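PDB 4QP0: endo-beta-mannanase from Rhizomucor miehei, which probably hydrolyses, at random, the beta-1,4-mannosidic linkages within mannans, galactomannans and glucomannans, as a secreted glycoside hydrolase of family 5. Local coordinates for residues F57-D62 with D118-N123; W65-D70 with K143-H148; N108-W111 with G116-Y119; D131-T136 with T196-E201. All coordinates share one frame; numbering follows the deposited sequence.

Interaction 1: F57-D62 with D118-N123; sequences FNLGSD and DYYVKN. With SO4 (sulfate ion), chain B.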
loop_
_atom_site.group_PDB
_atom_site.type_symbol
_atom_site.label_atom_id
_atom_site.label_comp_id
_atom_site.label_asym_id
_atom_site.label_seq_id
_atom_site.Cartn_x
_atom_site.Cartn_y
_atom_site.Cartn_z
ATOM N N PHE A 57 7.702 4.258 -5.666
ATOM C CA PHE A 57 9.026 3.676 -5.799
ATOM C C PHE A 57 9.130 3.239 -7.254
ATOM O O PHE A 57 8.108 2.934 -7.885
ATOM C CB PHE A 57 9.187 2.462 -4.871
ATOM C CG PHE A 57 8.208 1.348 -5.153
ATOM C CD1 PHE A 57 8.553 0.296 -5.997
ATOM C CD2 PHE A 57 6.933 1.358 -4.583
ATOM C CE1 PHE A 57 7.649 -0.714 -6.269
ATOM C CE2 PHE A 57 6.026 0.348 -4.850
ATOM C CZ PHE A 57 6.380 -0.683 -5.700
ATOM N N ASN A 58 10.342 3.240 -7.798
ATOM C CA ASN A 58 10.562 2.805 -9.177
ATOM C C ASN A 58 12.056 2.768 -9.451
ATOM O O ASN A 58 12.643 3.757 -9.877
ATOM C CB ASN A 58 9.834 3.715 -10.184
ATOM C CG ASN A 58 9.737 3.101 -11.569
ATOM O OD1 ASN A 58 10.659 2.419 -12.024
ATOM N ND2 ASN A 58 8.615 3.343 -12.256
ATOM N N LEU A 59 12.658 1.614 -9.196
ATOM C CA LEU A 59 14.106 1.453 -9.277
ATOM C C LEU A 59 14.507 0.702 -10.548
ATOM O O LEU A 59 14.077 -0.438 -10.769
ATOM C CB LEU A 59 14.634 0.732 -8.036
ATOM C CG LEU A 59 14.453 1.382 -6.661
ATOM C CD1 LEU A 59 13.243 0.820 -5.921
ATOM C CD2 LEU A 59 15.724 1.177 -5.841
ATOM N N GLY A 60 15.328 1.346 -11.378
ATOM C CA GLY A 60 15.725 0.772 -12.669
ATOM C C GLY A 60 16.212 1.794 -13.683
ATOM O O GLY A 60 16.737 2.855 -13.312
ATOM N N SER A 61 16.051 1.462 -14.966
ATOM C CA SER A 61 16.500 2.324 -16.058
ATOM C C SER A 61 15.546 2.285 -17.249
ATOM O O SER A 61 15.982 2.362 -18.400
ATOM C CB SER A 61 17.920 1.945 -16.507
ATOM O OG SER A 61 17.920 0.710 -17.201
ATOM N N ASP A 62 14.249 2.161 -16.971
ATOM C CA ASP A 62 13.229 2.282 -18.010
ATOM C C ASP A 62 12.894 3.758 -18.209
ATOM O O ASP A 62 13.512 4.629 -17.583
ATOM C CB ASP A 62 11.972 1.480 -17.650
ATOM C CG ASP A 62 12.133 -0.020 -17.894
ATOM O OD1 ASP A 62 12.699 -0.408 -18.943
ATOM O OD2 ASP A 62 11.678 -0.815 -17.039
ATOM N N ASP A 118 14.940 -5.857 -3.882
ATOM C CA ASP A 118 15.989 -6.671 -4.503
ATOM C C ASP A 118 17.001 -5.827 -5.303
ATOM O O ASP A 118 18.170 -6.210 -5.441
ATOM C CB ASP A 118 15.374 -7.791 -5.372
ATOM C CG ASP A 118 14.846 -8.984 -4.544
ATOM O OD1 ASP A 118 15.000 -8.996 -3.298
ATOM O OD2 ASP A 118 14.280 -9.921 -5.152
ATOM N N TYR A 119 16.547 -4.681 -5.811
ATOM C CA TYR A 119 17.418 -3.747 -6.527
ATOM C C TYR A 119 18.508 -3.196 -5.603
ATOM O O TYR A 119 19.675 -3.094 -5.993
ATOM C CB TYR A 119 16.602 -2.599 -7.125
ATOM C CG TYR A 119 17.344 -1.796 -8.177
ATOM C CD1 TYR A 119 17.112 -2.010 -9.540
ATOM C CD2 TYR A 119 18.277 -0.822 -7.813
ATOM C CE1 TYR A 119 17.791 -1.276 -10.502
ATOM C CE2 TYR A 119 18.957 -0.086 -8.772
ATOM C CZ TYR A 119 18.710 -0.315 -10.108
ATOM O OH TYR A 119 19.387 0.418 -11.048
ATOM N N TYR A 120 18.108 -2.840 -4.382
ATOM C CA TYR A 120 19.026 -2.400 -3.345
ATOM C C TYR A 120 20.048 -3.497 -3.039
ATOM O O TYR A 120 21.249 -3.241 -2.989
ATOM C CB TYR A 120 18.267 -2.086 -2.055
ATOM C CG TYR A 120 17.396 -0.847 -2.043
ATOM C CD1 TYR A 120 17.859 0.349 -1.485
ATOM C CD2 TYR A 120 16.082 -0.884 -2.531
ATOM C CE1 TYR A 120 17.054 1.478 -1.438
ATOM C CE2 TYR A 120 15.268 0.238 -2.485
ATOM C CZ TYR A 120 15.753 1.415 -1.940
ATOM O OH TYR A 120 14.943 2.526 -1.895
ATOM N N VAL A 121 19.551 -4.717 -2.843
ATOM C CA VAL A 121 20.375 -5.849 -2.423
ATOM C C VAL A 121 21.423 -6.232 -3.473
ATOM O O VAL A 121 22.584 -6.477 -3.133
ATOM C CB VAL A 121 19.506 -7.071 -2.038
ATOM C CG1 VAL A 121 20.371 -8.203 -1.500
ATOM C CG2 VAL A 121 18.468 -6.677 -0.998
ATOM N N LYS A 122 21.004 -6.284 -4.735
ATOM C CA LYS A 122 21.885 -6.607 -5.851
ATOM C C LYS A 122 23.027 -5.602 -5.945
ATOM O O LYS A 122 24.203 -5.983 -5.911
ATOM C CB LYS A 122 21.088 -6.630 -7.159
ATOM C CG LYS A 122 21.917 -6.828 -8.422
ATOM C CD LYS A 122 21.080 -6.734 -9.691
ATOM C CE LYS A 122 20.280 -5.436 -9.766
ATOM N NZ LYS A 122 20.370 -4.769 -11.098
ATOM N N ASN A 123 22.667 -4.321 -6.029
ATOM C CA ASN A 123 23.628 -3.245 -6.280
ATOM C C ASN A 123 24.524 -2.860 -5.094
ATOM O O ASN A 123 25.596 -2.284 -5.292
ATOM C CB ASN A 123 22.918 -2.026 -6.870
ATOM C CG ASN A 123 22.329 -2.305 -8.244
ATOM O OD1 ASN A 123 21.117 -2.441 -8.393
ATOM N ND2 ASN A 123 23.187 -2.403 -9.253
HETATM S S SO4 B . 19.306 -1.234 -14.226
HETATM O O1 SO4 B . 20.232 -1.804 -13.225
HETATM O O2 SO4 B . 19.932 -1.258 -15.570
HETATM O O3 SO4 B . 18.056 -2.035 -14.261
HETATM O O4 SO4 B . 18.998 0.168 -13.840
#
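Leu59 lays its CB over one face of the Tyr119 ring, 4.0 Å from the ring centroid and offset toward CG, a CH-pi contact. CD2 of the same leucine reaches past that ring to the next tyrosine of the helix, where Leu59 CD2 lies 3.5 Å from Tyr120 CE2; the two side chains cross at about a right angle. The backbone follows the ring outward: Leu59 O is 3.6 Å from Tyr119 CD1, and Gly60 CA is 3.6 Å from Tyr119 CE1. Gly60 has phi 158° and psi -153°, angles at which a CB would press on the preceding carbonyl oxygen. In the TIM barrel of this family 5 enzyme, residues 57-62 belong to the loop that leaves barrel strand 51-55, and helix 116-124 comes from the loop after barrel strand 102-106. With CG anti to its backbone N (chi1 -165°), Tyr119 stretches along the loop and brings its hydroxyl to a sulfate ion, probably from the crystallisation liquor: Tyr119 OH donates to SO4 O4 at 2.8 Å, with O4 in the ring plane. Ser61 OG gives the sulfate a longer bond, 3.3 Å to O2. Tyr119 OH is also hydrogen-bonded to Trp69 N, and Tyr120 OH to Gln67 NE2.

Interaction 2: W65-D70 with K143-H148; sequences WFQQWD and KEYISH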
loop_
_atom_site.group_PDB
_atom_site.type_symbol
_atom_site.label_atom_id
_atom_site.label_comp_id
_atom_site.label_asym_id
_atom_site.label_seq_id
_atom_site.Cartn_x
_atom_site.Cartn_y
_atom_site.Cartn_z
ATOM N N TRP A 65 11.918 6.338 -14.078
ATOM C CA TRP A 65 12.623 5.789 -12.921
ATOM C C TRP A 65 12.726 6.815 -11.838
ATOM O O TRP A 65 12.844 8.008 -12.125
ATOM C CB TRP A 65 14.000 5.255 -13.300
ATOM C CG TRP A 65 14.985 6.296 -13.788
ATOM C CD1 TRP A 65 15.105 6.816 -15.080
ATOM C CD2 TRP A 65 16.047 6.967 -13.012
ATOM N NE1 TRP A 65 16.127 7.733 -15.151
ATOM C CE2 TRP A 65 16.733 7.871 -13.950
ATOM C CE3 TRP A 65 16.475 6.915 -11.693
ATOM C CZ2 TRP A 65 17.797 8.672 -13.555
ATOM C CZ3 TRP A 65 17.550 7.728 -11.308
ATOM C CH2 TRP A 65 18.194 8.583 -12.218
ATOM N N PHE A 66 12.650 6.369 -10.585
ATOM C CA PHE A 66 12.848 7.264 -9.438
ATOM C C PHE A 66 14.196 7.037 -8.758
ATOM O O PHE A 66 14.787 7.978 -8.237
ATOM C CB PHE A 66 11.705 7.165 -8.412
ATOM C CG PHE A 66 10.338 7.454 -8.982
ATOM C CD1 PHE A 66 10.174 8.307 -10.066
ATOM C CD2 PHE A 66 9.201 6.885 -8.406
ATOM C CE1 PHE A 66 8.907 8.564 -10.581
ATOM C CE2 PHE A 66 7.936 7.138 -8.921
ATOM C CZ PHE A 66 7.790 7.983 -10.008
ATOM N N GLN A 67 14.654 5.785 -8.748
ATOM C CA GLN A 67 15.983 5.431 -8.238
ATOM C C GLN A 67 16.711 4.532 -9.223
ATOM O O GLN A 67 16.088 3.881 -10.064
ATOM C CB GLN A 67 15.894 4.691 -6.912
ATOM C CG GLN A 67 15.750 5.556 -5.684
ATOM C CD GLN A 67 15.287 4.746 -4.487
ATOM O OE1 GLN A 67 14.201 4.151 -4.497
ATOM N NE2 GLN A 67 16.104 4.724 -3.446
ATOM N N GLN A 68 18.031 4.483 -9.085
ATOM C CA GLN A 68 18.893 3.781 -10.024
ATOM C C GLN A 68 20.323 3.774 -9.492
ATOM O O GLN A 68 20.762 4.723 -8.840
ATOM C CB GLN A 68 18.796 4.442 -11.404
ATOM C CG GLN A 68 20.038 4.423 -12.275
ATOM C CD GLN A 68 19.842 5.213 -13.556
ATOM O OE1 GLN A 68 18.891 4.979 -14.310
ATOM N NE2 GLN A 68 20.744 6.155 -13.809
ATOM N N TRP A 69 21.033 2.683 -9.756
ATOM C CA TRP A 69 22.413 2.554 -9.340
ATOM C C TRP A 69 23.328 3.176 -10.348
ATOM O O TRP A 69 23.183 2.962 -11.554
ATOM C CB TRP A 69 22.777 1.097 -9.148
ATOM C CG TRP A 69 24.150 0.933 -8.558
ATOM C CD1 TRP A 69 25.318 0.551 -9.214
ATOM C CD2 TRP A 69 24.555 1.175 -7.168
ATOM N NE1 TRP A 69 26.384 0.522 -8.345
ATOM C CE2 TRP A 69 25.997 0.888 -7.105
ATOM C CE3 TRP A 69 23.894 1.573 -6.010
ATOM C CZ2 TRP A 69 26.719 1.001 -5.924
ATOM C CZ3 TRP A 69 24.633 1.685 -4.826
ATOM C CH2 TRP A 69 26.011 1.407 -4.786
ATOM N N ASP A 70 24.282 3.957 -9.857
ATOM C CA ASP A 70 25.300 4.557 -10.712
ATOM C C ASP A 70 26.613 3.789 -10.560
ATOM O O ASP A 70 27.304 3.908 -9.541
ATOM C CB ASP A 70 25.486 6.036 -10.368
ATOM C CG ASP A 70 26.038 6.844 -11.527
ATOM O OD1 ASP A 70 26.401 6.254 -12.572
ATOM O OD2 ASP A 70 26.103 8.083 -11.388
ATOM N N LYS A 143 16.653 5.202 3.735
ATOM C CA LYS A 143 16.420 6.411 4.519
ATOM C C LYS A 143 16.591 7.685 3.689
ATOM O O LYS A 143 15.665 8.504 3.601
ATOM C CB LYS A 143 17.325 6.447 5.744
ATOM C CG LYS A 143 16.829 5.599 6.899
ATOM C CD LYS A 143 17.838 5.615 8.037
ATOM C CE LYS A 143 17.312 4.842 9.238
ATOM N NZ LYS A 143 18.301 4.823 10.350
ATOM N N GLU A 144 17.755 7.845 3.064
ATOM C CA GLU A 144 18.009 9.028 2.240
ATOM C C GLU A 144 16.945 9.217 1.145
ATOM O O GLU A 144 16.609 10.350 0.802
ATOM C CB GLU A 144 19.441 9.042 1.676
ATOM C CG GLU A 144 19.750 7.999 0.605
ATOM C CD GLU A 144 21.182 8.064 0.072
ATOM O OE1 GLU A 144 21.569 7.162 -0.716
ATOM O OE2 GLU A 144 21.921 9.012 0.431
ATOM N N TYR A 145 16.399 8.114 0.631
ATOM C CA TYR A 145 15.307 8.172 -0.344
ATOM C C TYR A 145 14.036 8.702 0.309
ATOM O O TYR A 145 13.382 9.603 -0.234
ATOM C CB TYR A 145 15.053 6.806 -0.983
ATOM C CG TYR A 145 13.909 6.792 -1.982
ATOM C CD1 TYR A 145 14.043 7.400 -3.231
ATOM C CD2 TYR A 145 12.693 6.178 -1.678
ATOM C CE1 TYR A 145 13.009 7.387 -4.156
ATOM C CE2 TYR A 145 11.641 6.168 -2.597
ATOM C CZ TYR A 145 11.804 6.771 -3.834
ATOM O OH TYR A 145 10.778 6.770 -4.757
ATOM N N ILE A 146 13.704 8.146 1.477
ATOM C CA ILE A 146 12.540 8.569 2.255
ATOM C C ILE A 146 12.627 10.063 2.553
ATOM O O ILE A 146 11.682 10.804 2.285
ATOM C CB ILE A 146 12.382 7.729 3.544
ATOM C CG1 ILE A 146 11.799 6.361 3.200
ATOM C CG2 ILE A 146 11.514 8.431 4.584
ATOM C CD1 ILE A 146 11.946 5.336 4.304
ATOM N N SER A 147 13.771 10.498 3.072
ATOM C CA SER A 147 14.031 11.915 3.335
ATOM C C SER A 147 13.785 12.776 2.107
ATOM O O SER A 147 13.148 13.815 2.198
ATOM C CB SER A 147 15.472 12.117 3.811
ATOM O OG SER A 147 15.855 13.482 3.703
ATOM N N HIS A 148 14.299 12.337 0.964
ATOM C CA HIS A 148 14.168 13.073 -0.283
ATOM C C HIS A 148 12.726 13.211 -0.693
ATOM O O HIS A 148 12.280 14.295 -1.078
ATOM C CB HIS A 148 14.968 12.370 -1.371
ATOM C CG HIS A 148 15.082 13.157 -2.647
ATOM N ND1 HIS A 148 16.233 13.726 -3.043
ATOM C CD2 HIS A 148 14.137 13.464 -3.617
ATOM C CE1 HIS A 148 16.039 14.363 -4.207
ATOM N NE2 HIS A 148 14.753 14.206 -4.555
#
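An amide lying flat on an aromatic ring makes most of this contact: the carboxamide of Gln67 covers one face of Tyr145, the two planes only 7° apart. It joins the short two-stranded antiparallel hairpin of 67-70 and 75-78, an excursion from the TIM barrel between strand 51-55 and helix 87-98, to helix 136-151. Gln67 OE1 sits over the centre of the Tyr145 ring, while NE2 lies toward the root of the side chain, near CG. Amide and ring are modelled too close together for the exact height of the stack to carry weight. The glutamine reaches the ring with its chain extended beyond CG (chi2 164°), and a chi1 of 179° turns the Tyr145 ring off the helix toward the hairpin. No hydrogen bond crosses between the segments; Gln67 NE2 is already held by Tyr120, which probably fixes the rotation of the amide, and Tyr145 OH is bonded to the carbonyl of Leu56. Phe66 comes in at the far end of the phenol, its CB near the ring plane, and its own ring leads away from the helix. There the closest approach is 3.8 Å, between Phe66 CB and Tyr145 OH.

Interaction 3: N108-W111 with G116-Y119; sequences NNNW and GMDY. With SO4 (sulfate ion), chain B.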
loop_
_atom_site.group_PDB
_atom_site.type_symbol
_atom_site.label_atom_id
_atom_site.label_comp_id
_atom_site.label_asym_id
_atom_site.label_seq_id
_atom_site.Cartn_x
_atom_site.Cartn_y
_atom_site.Cartn_z
ATOM N N ASN A 108 8.339 1.408 -1.250
ATOM C CA ASN A 108 9.212 0.314 -1.661
ATOM C C ASN A 108 8.337 -0.904 -1.944
ATOM O O ASN A 108 7.119 -0.857 -1.726
ATOM C CB ASN A 108 10.232 0.005 -0.559
ATOM C CG ASN A 108 11.554 -0.513 -1.099
ATOM O OD1 ASN A 108 11.605 -1.184 -2.132
ATOM N ND2 ASN A 108 12.637 -0.208 -0.388
ATOM N N ASN A 109 8.944 -1.980 -2.439
ATOM C CA ASN A 109 8.217 -3.203 -2.782
ATOM C C ASN A 109 9.020 -4.438 -2.383
ATOM O O ASN A 109 10.245 -4.460 -2.546
ATOM C CB ASN A 109 7.932 -3.232 -4.289
ATOM C CG ASN A 109 6.954 -4.322 -4.687
ATOM O OD1 ASN A 109 6.246 -4.874 -3.853
ATOM N ND2 ASN A 109 6.912 -4.634 -5.977
ATOM N N ASN A 110 8.337 -5.455 -1.859
ATOM C CA ASN A 110 8.977 -6.740 -1.549
ATOM C C ASN A 110 9.431 -7.467 -2.826
ATOM O O ASN A 110 10.565 -7.963 -2.904
ATOM C CB ASN A 110 8.033 -7.631 -0.730
ATOM C CG ASN A 110 8.732 -8.843 -0.127
ATOM O OD1 ASN A 110 9.651 -8.714 0.689
ATOM N ND2 ASN A 110 8.283 -10.032 -0.512
ATOM N N TRP A 111 8.541 -7.486 -3.823
ATOM C CA TRP A 111 8.738 -8.184 -5.097
ATOM C C TRP A 111 9.559 -7.400 -6.096
ATOM O O TRP A 111 9.894 -6.233 -5.869
ATOM C CB TRP A 111 7.371 -8.573 -5.694
ATOM C CG TRP A 111 6.411 -9.101 -4.655
ATOM C CD1 TRP A 111 5.223 -8.524 -4.233
ATOM C CD2 TRP A 111 6.560 -10.314 -3.824
ATOM N NE1 TRP A 111 4.636 -9.274 -3.249
ATOM C CE2 TRP A 111 5.382 -10.356 -2.952
ATOM C CE3 TRP A 111 7.516 -11.328 -3.719
ATOM C CZ2 TRP A 111 5.183 -11.378 -2.032
ATOM C CZ3 TRP A 111 7.304 -12.352 -2.783
ATOM C CH2 TRP A 111 6.163 -12.375 -1.961
ATOM N N GLY A 116 11.937 -2.752 -6.524
ATOM C CA GLY A 116 11.704 -3.045 -5.109
ATOM C C GLY A 116 12.978 -3.232 -4.298
ATOM O O GLY A 116 14.016 -2.660 -4.625
ATOM N N MET A 117 12.899 -4.049 -3.249
ATOM C CA MET A 117 14.017 -4.254 -2.320
ATOM C C MET A 117 15.212 -4.919 -2.978
ATOM O O MET A 117 16.354 -4.608 -2.650
ATOM C CB MET A 117 13.598 -5.131 -1.142
ATOM C CG MET A 117 12.507 -4.573 -0.256
ATOM S SD MET A 117 11.948 -5.853 0.877
ATOM C CE MET A 117 10.609 -4.986 1.688
ATOM N N ASP A 118 14.940 -5.857 -3.882
ATOM C CA ASP A 118 15.989 -6.671 -4.503
ATOM C C ASP A 118 17.001 -5.827 -5.303
ATOM O O ASP A 118 18.170 -6.210 -5.441
ATOM C CB ASP A 118 15.374 -7.791 -5.372
ATOM C CG ASP A 118 14.846 -8.984 -4.544
ATOM O OD1 ASP A 118 15.000 -8.996 -3.298
ATOM O OD2 ASP A 118 14.280 -9.921 -5.152
ATOM N N TYR A 119 16.547 -4.681 -5.811
ATOM C CA TYR A 119 17.418 -3.747 -6.527
ATOM C C TYR A 119 18.508 -3.196 -5.603
ATOM O O TYR A 119 19.675 -3.094 -5.993
ATOM C CB TYR A 119 16.602 -2.599 -7.125
ATOM C CG TYR A 119 17.344 -1.796 -8.177
ATOM C CD1 TYR A 119 17.112 -2.010 -9.540
ATOM C CD2 TYR A 119 18.277 -0.822 -7.813
ATOM C CE1 TYR A 119 17.791 -1.276 -10.502
ATOM C CE2 TYR A 119 18.957 -0.086 -8.772
ATOM C CZ TYR A 119 18.710 -0.315 -10.108
ATOM O OH TYR A 119 19.387 0.418 -11.048
HETATM S S SO4 B . 19.306 -1.234 -14.226
HETATM O O1 SO4 B . 20.232 -1.804 -13.225
HETATM O O2 SO4 B . 19.932 -1.258 -15.570
HETATM O O3 SO4 B . 18.056 -2.035 -14.261
HETATM O O4 SO4 B . 18.998 0.168 -13.840
#
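Gly116 comes first, fitted against the loop backbone: its CA lies 3.3 Å from Asn109 O and 3.7 Å from Trp111 O. Phi is positive here (53°), and a CB would run into both carbonyl oxygens, so the close passage depends on there being no side chain. Asn108 OD1 also comes near, 3.3 Å from Gly116 C. The loop facing this glycine is held from its other side, Asn109 OD1 by Asn174 ND2 and Trp111 NE1 by Glu175 OE1. Met117 follows with the hydrogen bond of the contact, Met117 N to Asn109 O, 2.8 Å long and nearly along the C=O axis (168° at the oxygen). It closes the turn from the end of barrel strand 102-106 into helix 116-124, a loop at the C-terminal end of a TIM-barrel strand, the end where this fold carries its active site. Asn108 OD1 is instead bonded by the backbone N of Asn109 at 2.8 Å, its amide thus folded back on its own segment. The methionine chain then runs extended beyond CG alongside the loop: Met117 CG lies 3.2 Å from Asn109 O, and SD passes Asn110 OD1 at 3.7 Å. That oxygen is held by His129 NE2 and Arg177 N. Asp118 shares the histidine, its OD1 bonded to His129 ND1, so one imidazole ties loop asparagine to helix aspartate. At Tyr119 the backbone N makes a weak bond, 3.4 Å, back to Gly116 O.

Interaction 4: D131-T136 with T196-E201; sequences DFYTNT and TAWIKE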
loop_
_atom_site.group_PDB
_atom_site.type_symbol
_atom_site.label_atom_id
_atom_site.label_comp_id
_atom_site.label_asym_id
_atom_site.label_seq_id
_atom_site.Cartn_x
_atom_site.Cartn_y
_atom_site.Cartn_z
ATOM N N ASP A 131 18.618 -9.135 3.627
ATOM C CA ASP A 131 19.761 -8.242 3.872
ATOM C C ASP A 131 19.259 -6.812 4.021
ATOM O O ASP A 131 19.804 -6.027 4.810
ATOM C CB ASP A 131 20.786 -8.296 2.730
ATOM C CG ASP A 131 21.785 -9.436 2.875
ATOM O OD1 ASP A 131 22.021 -9.897 4.011
ATOM O OD2 ASP A 131 22.355 -9.852 1.843
ATOM N N PHE A 132 18.203 -6.496 3.264
ATOM C CA PHE A 132 17.550 -5.188 3.289
ATOM C C PHE A 132 17.013 -4.809 4.675
ATOM O O PHE A 132 16.892 -3.624 4.996
ATOM C CB PHE A 132 16.419 -5.148 2.254
ATOM C CG PHE A 132 15.883 -3.772 1.990
ATOM C CD1 PHE A 132 16.675 -2.809 1.378
ATOM C CD2 PHE A 132 14.588 -3.440 2.346
ATOM C CE1 PHE A 132 16.187 -1.538 1.135
ATOM C CE2 PHE A 132 14.088 -2.170 2.097
ATOM C CZ PHE A 132 14.890 -1.216 1.498
ATOM N N TYR A 133 16.715 -5.822 5.487
ATOM C CA TYR A 133 16.162 -5.627 6.827
ATOM C C TYR A 133 17.215 -5.396 7.910
ATOM O O TYR A 133 16.885 -4.910 8.995
ATOM C CB TYR A 133 15.265 -6.811 7.215
ATOM C CG TYR A 133 14.117 -7.070 6.250
ATOM C CD1 TYR A 133 13.492 -6.024 5.572
ATOM C CD2 TYR A 133 13.644 -8.360 6.034
ATOM C CE1 TYR A 133 12.445 -6.260 4.698
ATOM C CE2 TYR A 133 12.597 -8.603 5.160
ATOM C CZ TYR A 133 12.001 -7.550 4.497
ATOM O OH TYR A 133 10.953 -7.781 3.630
ATOM N N THR A 134 18.474 -5.728 7.615
ATOM C CA THR A 134 19.562 -5.608 8.608
ATOM C C THR A 134 20.725 -4.690 8.200
ATOM O O THR A 134 21.234 -3.916 9.020
ATOM C CB THR A 134 20.111 -6.989 9.040
ATOM O OG1 THR A 134 20.167 -7.873 7.911
ATOM C CG2 THR A 134 19.226 -7.594 10.111
ATOM N N ASN A 135 21.127 -4.786 6.935
ATOM C CA ASN A 135 22.291 -4.087 6.392
ATOM C C ASN A 135 22.230 -2.574 6.574
ATOM O O ASN A 135 21.378 -1.918 5.978
ATOM C CB ASN A 135 22.434 -4.435 4.906
ATOM C CG ASN A 135 23.782 -4.046 4.339
ATOM O OD1 ASN A 135 24.804 -4.657 4.655
ATOM N ND2 ASN A 135 23.790 -3.033 3.484
ATOM N N THR A 136 23.141 -2.024 7.382
ATOM C CA THR A 136 23.150 -0.581 7.690
ATOM C C THR A 136 23.317 0.299 6.441
ATOM O O THR A 136 22.642 1.330 6.308
ATOM C CB THR A 136 24.205 -0.215 8.760
ATOM O OG1 THR A 136 23.994 -1.013 9.928
ATOM C CG2 THR A 136 24.103 1.251 9.161
ATOM N N THR A 196 9.999 -7.049 12.277
ATOM C CA THR A 196 9.338 -6.053 13.117
ATOM C C THR A 196 10.273 -4.911 13.525
ATOM O O THR A 196 9.863 -3.744 13.522
ATOM C CB THR A 196 8.710 -6.721 14.358
ATOM O OG1 THR A 196 7.670 -7.610 13.928
ATOM C CG2 THR A 196 8.135 -5.689 15.325
ATOM N N ALA A 197 11.518 -5.240 13.865
ATOM C CA ALA A 197 12.502 -4.222 14.245
ATOM C C ALA A 197 12.863 -3.293 13.073
ATOM O O ALA A 197 13.013 -2.087 13.248
ATOM C CB ALA A 197 13.746 -4.870 14.839
ATOM N N TRP A 198 12.980 -3.859 11.878
ATOM C CA TRP A 198 13.192 -3.062 10.677
ATOM C C TRP A 198 12.023 -2.154 10.424
ATOM O O TRP A 198 12.198 -0.998 10.051
ATOM C CB TRP A 198 13.446 -3.969 9.479
ATOM C CG TRP A 198 13.481 -3.242 8.158
ATOM C CD1 TRP A 198 14.521 -2.487 7.632
ATOM C CD2 TRP A 198 12.416 -3.180 7.146
ATOM N NE1 TRP A 198 14.185 -1.975 6.404
ATOM C CE2 TRP A 198 12.941 -2.356 6.049
ATOM C CE3 TRP A 198 11.138 -3.708 7.040
ATOM C CZ2 TRP A 198 12.192 -2.076 4.915
ATOM C CZ3 TRP A 198 10.396 -3.430 5.886
ATOM C CH2 TRP A 198 10.913 -2.637 4.850
ATOM N N ILE A 199 10.815 -2.663 10.649
ATOM C CA ILE A 199 9.590 -1.862 10.504
ATOM C C ILE A 199 9.569 -0.731 11.523
ATOM O O ILE A 199 9.103 0.369 11.226
ATOM C CB ILE A 199 8.323 -2.725 10.697
ATOM C CG1 ILE A 199 8.207 -3.787 9.591
ATOM C CG2 ILE A 199 7.071 -1.854 10.800
ATOM C CD1 ILE A 199 7.834 -3.248 8.222
ATOM N N LYS A 200 10.073 -1.018 12.722
ATOM C CA LYS A 200 10.062 -0.067 13.830
ATOM C C LYS A 200 10.868 1.185 13.491
ATOM O O LYS A 200 10.325 2.297 13.529
ATOM C CB LYS A 200 10.597 -0.734 15.102
ATOM C CG LYS A 200 10.539 0.119 16.360
ATOM C CD LYS A 200 10.953 -0.701 17.570
ATOM C CE LYS A 200 10.680 0.033 18.872
ATOM N NZ LYS A 200 11.711 1.069 19.145
ATOM N N GLU A 201 12.144 1.001 13.136
ATOM C CA GLU A 201 13.051 2.129 12.921
ATOM C C GLU A 201 12.774 2.922 11.643
ATOM O O GLU A 201 12.971 4.135 11.616
ATOM C CB GLU A 201 14.519 1.682 12.986
ATOM C CG GLU A 201 15.087 1.134 11.686
ATOM C CD GLU A 201 16.599 1.030 11.717
ATOM O OE1 GLU A 201 17.126 -0.022 11.287
ATOM O OE2 GLU A 201 17.259 1.993 12.174
#
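The indole of Trp198 has Tyr133 over one face, with Tyr133 CD1 3.4 Å above the plane and over its centre; Phe132 approaches the CZ2 end of the same indole obliquely. The phenol is tilted rather than stacked, its plane at 49° to the indole's, and it slants along the bicyclic ring so that CD1 lies nearest Trp198 CD2 (3.4 Å) and CE1 nears CZ3. Beside it, Tyr133 CA stands over the five-membered ring, 4.0 Å from the centroid, a CH-pi contact that presses the loop backbone itself on the indole. Phe132 meets the benzo part through one side of its ring, CE2 and CD2, with Phe132 CE2 3.4 Å from Trp198 CZ2 and the planes at 59°. On helix 192-209, chi1 of 172° swings the Trp198 indole away from the backbone N and out toward the loop. The aromatic cluster thus joins an outer helix of the TIM barrel to the turn between helices 116-124 and 136-151, and Met117 of the former touches all three residues. Tyr133 OH is bonded to Arg177 O, which helps hold the far end of the phenol. With no hydrogen bond between the segments, their adhesion probably rests on buried aromatic surface and dispersion, and on shape more than polarity.

The four contacts form a connected group in the TIM barrel, all within the family 5 range. Interactions 1 and 3 lie closest, centres about 7 Å apart, and share Asp118 and Tyr119 on helix 116-124. Interaction 2 is about 9 Å from interaction 1, and their segments alternate along the chain; interaction 3 is nested inside the loop closed by interaction 2. Interaction 4 is set further off, about 18 Å from interaction 1 and 14 Å from interaction 3, and crosses interaction 2 along the chain. The loops after strands 51-55 and 102-106 thus meet helix 116-124, strand 67-70 meets helix 136-151, and the loop between those two helices meets helix 192-209.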